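Local coordinates for protein terminal oxygenase component of carbazole 1,9a-dioxygenase (Sphingomonas, PDB 3GKQ) that probably carries out the initial dioxygenation of carbazole, using a Rieske [2Fe-2S] cluster to pass electrons to a mononuclear non-heme iron, at residues 9-14 and 350-355; 49-54 and 138-143; 213-218 and 230-235; 257-262 and 274-279. All coordinates share one frame; numbering follows the deposited sequence.

Starting at the N terminus, helix 9-15 opens the widest loop, which interaction 1 closes at residues 350-355, tying the start of the chain to the end of helix 349-353. The other three contacts fall within that loop and follow one another without crossing. Interaction 2 joins the hairpin turn after strand 47-51 to strand 135-140, enclosing most of the Rieske sequence range. Interactions 3 and 4 each close a short loop of the seven-stranded catalytic-domain sheet, next to hairpins 216-219/227-230 and 262-266/270-274. Their centres are about 17 Å apart on the same side of the chain's centre, whereas interaction 2 lies on the opposite side, about 33 Å from each.

Interaction 1: residues 9-14 and 350-355; sequences GIAERR and GWREEV
The polar part of this contact is carried by Arg14, whose chain is extended from CG to NE, with CG anti to the backbone N (chi1 171°). Its guanidinium offers two nitrogens in its own plane. Arg14 NH1 donates to the backbone O of Trp351 at 2.7 Å, arriving nearly along the C=O axis, so the bond uses a carbonyl near the C-terminal end of helix 349-353. Arg14 NH2 forms a salt bridge with Glu354 OE2 at 2.6 Å, on that oxygen's anti lone pair. Only OE2 bonds to Arg14, through NH2, and the guanidinium and carboxylate planes stand 89° apart, so the pairing is not a two-bond, coplanar one. Glu354 OE2 also meets Arg367 in a second salt bridge, while Glu354 OE1 is hydrogen-bonded to the hydroxyl of Tyr345. A buried carboxylate shared by two arginines is probably kept ionised.

Apolar packing is slight. Ala11 CB faces Arg352 CB at 4.2 Å, where the two backbones come closest, with a CA to CA distance of 5.7 Å between Ala11 and Arg352. The Trp351 indole leads away from helix 9-15 to pack on helix 174-181 and Tyr21.

Glu354 is the first residue to leave helical geometry, so Arg14 grips a helix C-terminus through the Trp351 carbonyl and the carboxylate three residues on. The contact joins the N-terminal helix to that helix end at the periphery of the catalytic domain, where Val355 packs on Trp98 of the second subunit.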
loop_
_atom_site.group_PDB
_atom_site.type_symbol
_atom_site.label_atom_id
_atom_site.label_comp_id
_atom_site.label_asym_id
_atom_site.label_seq_id
_atom_site.Cartn_x
_atom_site.Cartn_y
_atom_site.Cartn_z
ATOM N N GLY A 9 33.977 -6.232 -3.337
ATOM C CA GLY A 9 34.796 -6.845 -2.308
ATOM C C GLY A 9 35.209 -5.802 -1.292
ATOM O O GLY A 9 35.463 -6.112 -0.128
ATOM N N ILE A 10 35.272 -4.552 -1.740
ATOM C CA ILE A 10 35.648 -3.447 -0.870
ATOM C C ILE A 10 34.561 -3.238 0.185
ATOM O O ILE A 10 34.853 -2.923 1.340
ATOM C CB ILE A 10 35.830 -2.143 -1.682
ATOM C CG1 ILE A 10 36.403 -1.046 -0.786
ATOM C CG2 ILE A 10 34.499 -1.708 -2.285
ATOM C CD1 ILE A 10 37.834 -1.307 -0.351
ATOM N N ALA A 11 33.307 -3.426 -0.222
ATOM C CA ALA A 11 32.173 -3.256 0.681
ATOM C C ALA A 11 32.101 -4.410 1.677
ATOM O O ALA A 11 31.849 -4.200 2.867
ATOM C CB ALA A 11 30.878 -3.173 -0.117
ATOM N N GLU A 12 32.312 -5.628 1.189
ATOM C CA GLU A 12 32.278 -6.797 2.059
ATOM C C GLU A 12 33.321 -6.637 3.158
ATOM O O GLU A 12 33.020 -6.815 4.336
ATOM C CB GLU A 12 32.548 -8.073 1.251
ATOM C CG GLU A 12 32.491 -9.376 2.057
ATOM C CD GLU A 12 33.662 -9.535 3.023
ATOM O OE1 GLU A 12 34.813 -9.285 2.604
ATOM O OE2 GLU A 12 33.432 -9.919 4.191
ATOM N N ARG A 13 34.545 -6.292 2.770
ATOM C CA ARG A 13 35.623 -6.113 3.738
ATOM C C ARG A 13 35.326 -5.000 4.725
ATOM O O ARG A 13 35.651 -5.104 5.905
ATOM C CB ARG A 13 36.951 -5.800 3.039
ATOM C CG ARG A 13 37.698 -7.018 2.532
ATOM C CD ARG A 13 39.157 -6.675 2.274
ATOM N NE ARG A 13 39.307 -5.581 1.315
ATOM C CZ ARG A 13 38.967 -5.660 0.031
ATOM N NH1 ARG A 13 38.456 -6.784 -0.458
ATOM N NH2 ARG A 13 39.143 -4.615 -0.768
ATOM N N ARG A 14 34.713 -3.930 4.235
ATOM C CA ARG A 14 34.390 -2.798 5.088
ATOM C C ARG A 14 33.281 -3.073 6.105
ATOM O O ARG A 14 33.366 -2.636 7.249
ATOM C CB ARG A 14 34.004 -1.586 4.234
ATOM C CG ARG A 14 33.438 -0.444 5.057
ATOM C CD ARG A 14 33.252 0.847 4.266
ATOM N NE ARG A 14 32.522 1.821 5.076
ATOM C CZ ARG A 14 31.206 1.786 5.280
ATOM N NH1 ARG A 14 30.468 0.835 4.719
ATOM N NH2 ARG A 14 30.633 2.680 6.073
ATOM N N GLY A 350 22.350 1.344 2.068
ATOM C CA GLY A 350 22.999 2.373 2.862
ATOM C C GLY A 350 24.270 1.955 3.577
ATOM O O GLY A 350 25.238 2.719 3.625
ATOM N N TRP A 351 24.284 0.748 4.135
ATOM C CA TRP A 351 25.460 0.277 4.864
ATOM C C TRP A 351 26.707 0.228 3.988
ATOM O O TRP A 351 27.830 0.344 4.487
ATOM C CB TRP A 351 25.198 -1.110 5.462
ATOM C CG TRP A 351 23.921 -1.181 6.231
ATOM C CD1 TRP A 351 22.782 -1.837 5.867
ATOM C CD2 TRP A 351 23.626 -0.520 7.466
ATOM N NE1 TRP A 351 21.792 -1.623 6.794
ATOM C CE2 TRP A 351 22.282 -0.818 7.790
ATOM C CE3 TRP A 351 24.365 0.298 8.335
ATOM C CZ2 TRP A 351 21.659 -0.328 8.940
ATOM C CZ3 TRP A 351 23.743 0.788 9.485
ATOM C CH2 TRP A 351 22.405 0.473 9.775
ATOM N N ARG A 352 26.510 0.065 2.685
ATOM C CA ARG A 352 27.634 -0.008 1.753
ATOM C C ARG A 352 27.941 1.331 1.083
ATOM O O ARG A 352 29.096 1.629 0.787
ATOM C CB ARG A 352 27.343 -1.024 0.644
ATOM C CG ARG A 352 26.384 -2.139 1.033
ATOM C CD ARG A 352 27.006 -3.122 2.001
ATOM N NE ARG A 352 26.044 -4.144 2.408
ATOM C CZ ARG A 352 26.366 -5.266 3.044
ATOM N NH1 ARG A 352 27.633 -5.518 3.350
ATOM N NH2 ARG A 352 25.421 -6.135 3.375
ATOM N N GLU A 353 26.908 2.128 0.838
ATOM C CA GLU A 353 27.081 3.401 0.141
ATOM C C GLU A 353 27.340 4.641 0.989
ATOM O O GLU A 353 27.758 5.669 0.460
ATOM C CB GLU A 353 25.871 3.665 -0.755
ATOM C CG GLU A 353 25.690 2.657 -1.866
ATOM C CD GLU A 353 24.483 2.970 -2.722
ATOM O OE1 GLU A 353 24.383 4.116 -3.214
ATOM O OE2 GLU A 353 23.635 2.075 -2.906
ATOM N N GLU A 354 27.078 4.560 2.288
ATOM C CA GLU A 354 27.304 5.701 3.173
ATOM C C GLU A 354 28.772 6.123 3.085
ATOM O O GLU A 354 29.643 5.296 2.813
ATOM C CB GLU A 354 26.973 5.317 4.623
ATOM C CG GLU A 354 27.963 4.307 5.229
ATOM C CD GLU A 354 27.508 3.724 6.565
ATOM O OE1 GLU A 354 26.421 4.087 7.062
ATOM O OE2 GLU A 354 28.249 2.892 7.121
ATOM N N VAL A 355 29.040 7.410 3.292
ATOM C CA VAL A 355 30.408 7.927 3.287
ATOM C C VAL A 355 30.594 8.560 4.662
ATOM O O VAL A 355 30.174 9.694 4.907
ATOM C CB VAL A 355 30.629 8.999 2.200
ATOM C CG1 VAL A 355 32.028 9.588 2.334
ATOM C CG2 VAL A 355 30.459 8.386 0.816
#

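Interaction 2: residues 49-54 and 138-143; sequences VQLLGE and LFVGDQ
Among flat groups, the carboxylate of Glu54 alone takes part across the two segments. Val140 CG1 approaches its oxygen end, 3.7 Å from Glu54 OE2 and 3.9 Å from Glu54 OE1, so a methyl abuts the oxygen end of the acid where the two side chains meet tip to tip. The oxygens have polar partners besides: OE1 bonds to the Tyr127 hydroxyl, and OE2 takes a salt bridge from Arg29 and a hydrogen bond from Gln378. The Phe139 ring, by contrast, is turned away from residues 49-54 and meets Trp32 edge-to-face.

The rest is aliphatic, with no hydrogen bond between the segments. Leu138 and Val140 alternate with Phe139 along their strand, so their side chains share the side facing Leu51. Leu51 holds CG in the crowded position between backbone N and carbonyl carbon (chi1 75°), which spreads its two methyls over both partners: Leu51 CD1 meets Val140 CG2 at 3.5 Å, while Leu51 and Leu138 cross obliquely, with Leu51 CD2 4.1 Å from Leu138 CD1. Leu52 runs past Val140 in the opposite direction, with Leu52 CD2 4.1 Å from Val140 CG1. Val140 is thus touched on CG2 by one leucine and on CG1 by Leu52 and Glu54.

Residues 51-54 form a type I' turn joining strands 47-51 and 54-61, closed by Glu54 N to Leu51 O at 2.9 Å. Their sheet faces the one containing strands 31-35 and 135-140, whose Tyr33 and Val35 also pack on Leu51, while Leu52 and Gly53 bond through their backbones to Pro289, the last residue of strand 282-289, and Ile290 just after it.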
loop_
_atom_site.group_PDB
_atom_site.type_symbol
_atom_site.label_atom_id
_atom_site.label_comp_id
_atom_site.label_asym_id
_atom_site.label_seq_id
_atom_site.Cartn_x
_atom_site.Cartn_y
_atom_site.Cartn_z
ATOM N N VAL A 49 0.377 -5.192 22.857
ATOM C CA VAL A 49 1.582 -4.497 22.417
ATOM C C VAL A 49 2.274 -5.379 21.384
ATOM O O VAL A 49 1.957 -6.565 21.249
ATOM C CB VAL A 49 2.592 -4.249 23.576
ATOM C CG1 VAL A 49 1.991 -3.320 24.629
ATOM C CG2 VAL A 49 3.000 -5.572 24.197
ATOM N N GLN A 50 3.215 -4.796 20.653
ATOM C CA GLN A 50 3.970 -5.552 19.666
ATOM C C GLN A 50 5.420 -5.107 19.734
ATOM O O GLN A 50 5.707 -3.913 19.696
ATOM C CB GLN A 50 3.430 -5.319 18.250
ATOM C CG GLN A 50 4.161 -6.136 17.179
ATOM C CD GLN A 50 3.600 -5.920 15.780
ATOM O OE1 GLN A 50 2.384 -5.881 15.586
ATOM N NE2 GLN A 50 4.482 -5.797 14.799
ATOM N N LEU A 51 6.330 -6.064 19.871
ATOM C CA LEU A 51 7.749 -5.744 19.907
ATOM C C LEU A 51 8.491 -6.846 19.169
ATOM O O LEU A 51 8.153 -8.029 19.292
ATOM C CB LEU A 51 8.270 -5.628 21.345
ATOM C CG LEU A 51 8.487 -6.905 22.156
ATOM C CD1 LEU A 51 9.287 -6.578 23.409
ATOM C CD2 LEU A 51 7.150 -7.527 22.511
ATOM N N LEU A 52 9.496 -6.453 18.395
ATOM C CA LEU A 52 10.280 -7.405 17.617
ATOM C C LEU A 52 9.405 -8.284 16.727
ATOM O O LEU A 52 9.713 -9.453 16.491
ATOM C CB LEU A 52 11.146 -8.268 18.541
ATOM C CG LEU A 52 12.405 -7.572 19.072
ATOM C CD1 LEU A 52 12.027 -6.525 20.119
ATOM C CD2 LEU A 52 13.339 -8.602 19.678
ATOM N N GLY A 53 8.310 -7.705 16.237
ATOM C CA GLY A 53 7.400 -8.425 15.362
ATOM C C GLY A 53 6.449 -9.397 16.044
ATOM O O GLY A 53 5.633 -10.030 15.379
ATOM N N GLU A 54 6.544 -9.519 17.364
ATOM C CA GLU A 54 5.685 -10.437 18.105
ATOM C C GLU A 54 4.540 -9.711 18.815
ATOM O O GLU A 54 4.749 -8.691 19.470
ATOM C CB GLU A 54 6.534 -11.224 19.114
ATOM C CG GLU A 54 7.521 -12.191 18.439
ATOM C CD GLU A 54 8.442 -12.914 19.422
ATOM O OE1 GLU A 54 8.045 -13.135 20.582
ATOM O OE2 GLU A 54 9.566 -13.282 19.021
ATOM N N LEU A 138 9.848 -6.740 29.001
ATOM C CA LEU A 138 9.538 -8.104 28.599
ATOM C C LEU A 138 10.816 -8.742 28.071
ATOM O O LEU A 138 11.633 -8.069 27.438
ATOM C CB LEU A 138 8.494 -8.129 27.485
ATOM C CG LEU A 138 7.121 -7.505 27.714
ATOM C CD1 LEU A 138 6.251 -7.778 26.490
ATOM C CD2 LEU A 138 6.481 -8.081 28.972
ATOM N N PHE A 139 11.002 -10.028 28.341
ATOM C CA PHE A 139 12.170 -10.724 27.819
ATOM C C PHE A 139 11.699 -11.472 26.574
ATOM O O PHE A 139 10.766 -12.271 26.640
ATOM C CB PHE A 139 12.729 -11.724 28.832
ATOM C CG PHE A 139 14.012 -12.375 28.388
ATOM C CD1 PHE A 139 15.215 -11.680 28.447
ATOM C CD2 PHE A 139 14.011 -13.673 27.880
ATOM C CE1 PHE A 139 16.403 -12.261 28.006
ATOM C CE2 PHE A 139 15.195 -14.266 27.435
ATOM C CZ PHE A 139 16.395 -13.556 27.498
ATOM N N VAL A 140 12.329 -11.194 25.439
ATOM C CA VAL A 140 11.967 -11.849 24.192
ATOM C C VAL A 140 13.098 -12.792 23.818
ATOM O O VAL A 140 14.178 -12.353 23.426
ATOM C CB VAL A 140 11.773 -10.832 23.052
ATOM C CG1 VAL A 140 11.378 -11.558 21.765
ATOM C CG2 VAL A 140 10.710 -9.813 23.441
ATOM N N GLY A 141 12.849 -14.090 23.951
ATOM C CA GLY A 141 13.874 -15.066 23.634
ATOM C C GLY A 141 13.466 -16.465 24.046
ATOM O O GLY A 141 12.351 -16.676 24.526
ATOM N N ASP A 142 14.378 -17.417 23.868
ATOM C CA ASP A 142 14.115 -18.814 24.193
ATOM C C ASP A 142 14.955 -19.326 25.355
ATOM O O ASP A 142 14.702 -20.405 25.880
ATOM C CB ASP A 142 14.387 -19.670 22.963
ATOM C CG ASP A 142 13.757 -19.095 21.717
ATOM O OD1 ASP A 142 12.511 -19.144 21.608
ATOM O OD2 ASP A 142 14.510 -18.580 20.857
ATOM N N GLN A 143 15.959 -18.560 25.753
ATOM C CA GLN A 143 16.811 -18.982 26.853
ATOM C C GLN A 143 16.408 -18.314 28.157
ATOM O O GLN A 143 15.633 -17.354 28.164
ATOM C CB GLN A 143 18.272 -18.667 26.536
ATOM C CG GLN A 143 18.564 -17.197 26.304
ATOM C CD GLN A 143 19.934 -16.979 25.695
ATOM O OE1 GLN A 143 20.253 -17.551 24.651
ATOM N NE2 GLN A 143 20.752 -16.149 26.339
#

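Interaction 3: residues 213-218 and 230-235; sequences EQLTRS and DLLGEH
Gln214 and His235 cross at about a right angle, with amide and imidazole planes 69° apart. Gln214 reaches the ring with an extended chain whose CG is anti to the backbone N (chi1 -155°), laying Gln214 CG 3.4 Å from His235 CD2. Its terminal nitrogen ends at the ring edge, in plane, with Gln214 NE2 2.6 Å from His235 NE2. The backbone O of Gln214 sits over one face of the same ring, displaced toward its rim, so a single residue covers the imidazole both from above and at its edge.

Leu231 points toward the other segment and lies along its backbone. Leu231 CB comes within 3.1 Å of Leu215 O, while Leu231 CD1 reaches Arg217 CB at 3.7 Å and also touches the Thr216 carbonyl. Leu215 starts out away from residues 230-235, but Leu215 CD2 turns back to meet Leu232 CG at 4.4 Å.

Leu215 O is the polar hub on the Leu231 side. Leu215 O accepts Leu231 N at 2.6 Å with a bent N-H...O angle of 137°, the donor standing above the carbonyl plane, and it also receives a bond from a water that donates to Asp230 OD1 as well. Asp230 OD1 also accepts Leu232 N at 3.2 Å, which makes residues 230-232 an Asx turn.

Thr216 and Asp230 pair as an antiparallel non-hydrogen-bonded bridge, so the arrangement is the open end of the hairpin formed by strands 216-219 and 227-230 at one margin of the catalytic domain's antiparallel sheet. There the Asx turn leads the chain out of the sheet, and the Asp230 side chain lies about 8 Å from that of the iron ligand His186.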
loop_
_atom_site.group_PDB
_atom_site.type_symbol
_atom_site.label_atom_id
_atom_site.label_comp_id
_atom_site.label_asym_id
_atom_site.label_seq_id
_atom_site.Cartn_x
_atom_site.Cartn_y
_atom_site.Cartn_z
ATOM N N GLU A 213 41.645 6.680 17.956
ATOM C CA GLU A 213 41.760 5.614 18.944
ATOM C C GLU A 213 41.313 5.945 20.371
ATOM O O GLU A 213 41.065 5.025 21.156
ATOM C CB GLU A 213 43.195 5.079 18.963
ATOM C CG GLU A 213 43.701 4.622 17.595
ATOM C CD GLU A 213 42.752 3.650 16.904
ATOM O OE1 GLU A 213 42.430 2.599 17.504
ATOM O OE2 GLU A 213 42.332 3.936 15.758
ATOM N N GLN A 214 41.214 7.226 20.729
ATOM C CA GLN A 214 40.760 7.561 22.084
ATOM C C GLN A 214 39.416 8.274 22.045
ATOM O O GLN A 214 39.014 8.919 23.020
ATOM C CB GLN A 214 41.776 8.436 22.830
ATOM C CG GLN A 214 41.673 8.312 24.370
ATOM C CD GLN A 214 42.727 9.131 25.115
ATOM O OE1 GLN A 214 43.862 9.271 24.648
ATOM N NE2 GLN A 214 42.360 9.664 26.285
ATOM N N LEU A 215 38.725 8.152 20.913
ATOM C CA LEU A 215 37.419 8.781 20.738
ATOM C C LEU A 215 36.330 7.931 21.380
ATOM O O LEU A 215 35.226 8.406 21.634
ATOM C CB LEU A 215 37.101 8.968 19.246
ATOM C CG LEU A 215 38.011 9.883 18.419
ATOM C CD1 LEU A 215 37.485 9.965 16.992
ATOM C CD2 LEU A 215 38.062 11.274 19.049
ATOM N N THR A 216 36.643 6.669 21.642
ATOM C CA THR A 216 35.672 5.777 22.250
ATOM C C THR A 216 36.324 4.806 23.216
ATOM O O THR A 216 37.544 4.628 23.217
ATOM C CB THR A 216 34.923 4.936 21.182
ATOM O OG1 THR A 216 35.841 4.028 20.557
ATOM C CG2 THR A 216 34.303 5.832 20.120
ATOM N N ARG A 217 35.486 4.185 24.037
ATOM C CA ARG A 217 35.915 3.185 24.998
ATOM C C ARG A 217 34.797 2.150 25.036
ATOM O O ARG A 217 33.630 2.502 25.177
ATOM C CB ARG A 217 36.111 3.802 26.388
ATOM C CG ARG A 217 36.598 2.801 27.431
ATOM C CD ARG A 217 37.119 3.495 28.689
ATOM N NE ARG A 217 36.071 4.173 29.453
ATOM C CZ ARG A 217 35.151 3.546 30.182
ATOM N NH1 ARG A 217 35.140 2.219 30.250
ATOM N NH2 ARG A 217 34.245 4.250 30.850
ATOM N N SER A 218 35.152 0.880 24.888
ATOM C CA SER A 218 34.165 -0.190 24.913
ATOM C C SER A 218 34.200 -0.948 26.231
ATOM O O SER A 218 35.250 -1.061 26.871
ATOM C CB SER A 218 34.408 -1.172 23.764
ATOM O OG SER A 218 34.136 -0.572 22.509
ATOM N N ASP A 230 31.115 7.424 24.260
ATOM C CA ASP A 230 31.543 8.383 23.261
ATOM C C ASP A 230 32.496 9.360 23.935
ATOM O O ASP A 230 32.094 10.158 24.785
ATOM C CB ASP A 230 30.329 9.102 22.679
ATOM C CG ASP A 230 30.706 10.284 21.825
ATOM O OD1 ASP A 230 31.800 10.270 21.219
ATOM O OD2 ASP A 230 29.892 11.228 21.748
ATOM N N LEU A 231 33.768 9.269 23.552
ATOM C CA LEU A 231 34.822 10.104 24.114
ATOM C C LEU A 231 35.318 11.204 23.165
ATOM O O LEU A 231 36.475 11.619 23.248
ATOM C CB LEU A 231 36.009 9.222 24.516
ATOM C CG LEU A 231 35.759 8.043 25.467
ATOM C CD1 LEU A 231 37.069 7.281 25.657
ATOM C CD2 LEU A 231 35.227 8.534 26.817
ATOM N N LEU A 232 34.456 11.669 22.266
ATOM C CA LEU A 232 34.842 12.719 21.326
ATOM C C LEU A 232 34.920 14.039 22.099
ATOM O O LEU A 232 35.791 14.876 21.845
ATOM C CB LEU A 232 33.804 12.834 20.205
ATOM C CG LEU A 232 34.197 13.468 18.859
ATOM C CD1 LEU A 232 32.950 13.651 18.010
ATOM C CD2 LEU A 232 34.870 14.805 19.062
ATOM N N GLY A 233 33.998 14.211 23.044
ATOM C CA GLY A 233 33.966 15.419 23.851
ATOM C C GLY A 233 35.305 15.705 24.500
ATOM O O GLY A 233 36.031 16.613 24.092
ATOM N N GLU A 234 35.635 14.904 25.507
ATOM C CA GLU A 234 36.878 15.041 26.251
ATOM C C GLU A 234 38.109 14.833 25.367
ATOM O O GLU A 234 39.231 14.776 25.870
ATOM C CB GLU A 234 36.882 14.033 27.408
ATOM C CG GLU A 234 38.051 14.155 28.381
ATOM C CD GLU A 234 38.015 13.095 29.473
ATOM O OE1 GLU A 234 37.050 13.093 30.272
ATOM O OE2 GLU A 234 38.947 12.260 29.530
ATOM N N HIS A 235 37.912 14.722 24.057
ATOM C CA HIS A 235 39.039 14.511 23.151
ATOM C C HIS A 235 38.890 15.221 21.807
ATOM O O HIS A 235 39.059 14.611 20.744
ATOM C CB HIS A 235 39.248 13.010 22.925
ATOM C CG HIS A 235 39.477 12.238 24.189
ATOM N ND1 HIS A 235 38.545 12.182 25.205
ATOM C CD2 HIS A 235 40.538 11.510 24.609
ATOM C CE1 HIS A 235 39.024 11.452 26.197
ATOM N NE2 HIS A 235 40.230 11.032 25.862
HETATM O O HOH W 1 33.520 9.354 19.748
#

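Interaction 4: residues 257-262 and 274-279; sequences KMVAIS and DPFPDP
Lys257 leaves its backbone with CG anti to the carbonyl carbon (chi1 -69°) and then runs fully extended. Lys257 CB lies 4.1 Å from Pro279 CG, and Lys257 CD meets Pro279 CD at 4.0 Å, the chain crossing the proline at about a right angle. CD and CE then pass beside the carboxylate of Asp278, and at the tip Lys257 NZ forms a salt bridge with Asp278 OD2 at 2.9 Å, using the syn lone pair. A water closes the group, accepting from NZ and donating to Asp278 OD1. Asn199 grips both charges, its OD1 taking NZ and its ND2 giving to OD2, so Asn199 and the water each bond to both partners of the ion pair.

Farther along, Val259 fits between Pro275, Phe276 and Pro279: Val259 CG2 touches Phe276 CD2 at 3.7 Å and CG1 meets Pro279 CD. Backbone bonds then take over. Ala260 N donates to Pro275 O at 2.7 Å, nearly straight at 168° and in the carbonyl plane. Asp274 O accepts Ser262 N at 2.8 Å and, weakly, Ile261 N, while Asp274 N returns a bond to Ser262 O; with two residues facing Asp274, this is a classic beta bulge.

The bulge sits where strands 262-266 and 270-274 begin and end their antiparallel pairing. Beyond it, cis peptides before Pro275 and Pro277 shape the path toward strand 282-289. Pro277 rests on Trp322 and Ala326 of helix 308-328, and Phe276, whose side chain is about 7 Å from the bound iron, packs beside Leu195 of helix 194-198 and meets the ring of Phe330.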
loop_
_atom_site.group_PDB
_atom_site.type_symbol
_atom_site.label_atom_id
_atom_site.label_comp_id
_atom_site.label_asym_id
_atom_site.label_seq_id
_atom_site.Cartn_x
_atom_site.Cartn_y
_atom_site.Cartn_z
ATOM N N LYS A 257 25.352 26.252 31.091
ATOM C CA LYS A 257 25.011 24.902 31.542
ATOM C C LYS A 257 25.610 23.874 30.589
ATOM O O LYS A 257 25.254 23.823 29.411
ATOM C CB LYS A 257 23.495 24.719 31.619
ATOM C CG LYS A 257 22.840 25.525 32.720
ATOM C CD LYS A 257 21.388 25.114 32.914
ATOM C CE LYS A 257 20.766 25.845 34.095
ATOM N NZ LYS A 257 19.393 25.361 34.384
ATOM N N MET A 258 26.528 23.065 31.111
ATOM C CA MET A 258 27.200 22.040 30.328
ATOM C C MET A 258 26.479 20.696 30.430
ATOM O O MET A 258 26.364 20.121 31.515
ATOM C CB MET A 258 28.644 21.884 30.809
ATOM C CG MET A 258 29.376 23.205 30.989
ATOM S SD MET A 258 29.358 24.217 29.500
ATOM C CE MET A 258 30.782 23.556 28.636
ATOM N N VAL A 259 26.000 20.201 29.294
ATOM C CA VAL A 259 25.293 18.924 29.252
ATOM C C VAL A 259 25.921 17.991 28.224
ATOM O O VAL A 259 26.848 18.377 27.510
ATOM C CB VAL A 259 23.803 19.117 28.897
ATOM C CG1 VAL A 259 23.086 19.822 30.035
ATOM C CG2 VAL A 259 23.674 19.913 27.606
ATOM N N ALA A 260 25.410 16.766 28.151
ATOM C CA ALA A 260 25.927 15.778 27.208
ATOM C C ALA A 260 27.443 15.692 27.343
ATOM O O ALA A 260 28.184 15.820 26.361
ATOM C CB ALA A 260 25.544 16.160 25.778
ATOM N N ILE A 261 27.895 15.489 28.575
ATOM C CA ILE A 261 29.314 15.371 28.873
ATOM C C ILE A 261 29.740 13.927 28.634
ATOM O O ILE A 261 30.849 13.660 28.173
ATOM C CB ILE A 261 29.592 15.759 30.343
ATOM C CG1 ILE A 261 29.382 17.268 30.522
ATOM C CG2 ILE A 261 31.002 15.347 30.745
ATOM C CD1 ILE A 261 29.502 17.742 31.953
ATOM N N SER A 262 28.841 13.001 28.946
ATOM C CA SER A 262 29.105 11.583 28.766
ATOM C C SER A 262 27.946 10.895 28.063
ATOM O O SER A 262 26.857 10.752 28.632
ATOM C CB SER A 262 29.340 10.912 30.117
ATOM O OG SER A 262 29.399 9.504 29.969
ATOM N N ASP A 274 24.451 11.911 29.706
ATOM C CA ASP A 274 24.643 12.444 31.044
ATOM C C ASP A 274 25.621 13.616 31.133
ATOM O O ASP A 274 26.781 13.501 30.734
ATOM C CB ASP A 274 25.107 11.302 31.946
ATOM C CG ASP A 274 25.012 11.638 33.411
ATOM O OD1 ASP A 274 24.083 12.382 33.794
ATOM O OD2 ASP A 274 25.857 11.135 34.183
ATOM N N PRO A 275 25.153 14.773 31.637
ATOM C CA PRO A 275 23.782 15.033 32.092
ATOM C C PRO A 275 22.980 15.657 30.953
ATOM O O PRO A 275 23.555 16.234 30.033
ATOM C CB PRO A 275 23.992 16.008 33.242
ATOM C CG PRO A 275 25.107 16.863 32.711
ATOM C CD PRO A 275 26.063 15.841 32.102
ATOM N N PHE A 276 21.657 15.550 31.014
ATOM C CA PHE A 276 20.812 16.108 29.963
ATOM C C PHE A 276 19.353 15.860 30.317
ATOM O O PHE A 276 19.018 14.822 30.891
ATOM C CB PHE A 276 21.159 15.445 28.620
ATOM C CG PHE A 276 20.591 16.156 27.427
ATOM C CD1 PHE A 276 19.289 15.903 27.003
ATOM C CD2 PHE A 276 21.333 17.134 26.772
ATOM C CE1 PHE A 276 18.738 16.615 25.943
ATOM C CE2 PHE A 276 20.787 17.855 25.706
ATOM C CZ PHE A 276 19.489 17.598 25.295
ATOM N N PRO A 277 18.458 16.806 29.984
ATOM C CA PRO A 277 18.671 18.093 29.307
ATOM C C PRO A 277 19.104 19.208 30.266
ATOM O O PRO A 277 19.028 20.392 29.936
ATOM C CB PRO A 277 17.309 18.373 28.697
ATOM C CG PRO A 277 16.389 17.886 29.779
ATOM C CD PRO A 277 17.016 16.562 30.186
ATOM N N ASP A 278 19.548 18.816 31.453
ATOM C CA ASP A 278 19.988 19.767 32.464
ATOM C C ASP A 278 21.041 19.086 33.319
ATOM O O ASP A 278 21.045 17.860 33.449
ATOM C CB ASP A 278 18.798 20.209 33.328
ATOM C CG ASP A 278 19.175 21.283 34.342
ATOM O OD1 ASP A 278 19.703 20.937 35.423
ATOM O OD2 ASP A 278 18.953 22.475 34.043
ATOM N N PRO A 279 21.965 19.866 33.900
ATOM C CA PRO A 279 23.016 19.293 34.743
ATOM C C PRO A 279 22.476 18.434 35.888
ATOM O O PRO A 279 23.200 17.616 36.452
ATOM C CB PRO A 279 23.762 20.529 35.241
ATOM C CG PRO A 279 23.651 21.463 34.078
ATOM C CD PRO A 279 22.199 21.305 33.676
HETATM O O HOH W 2 20.538 23.625 36.413
#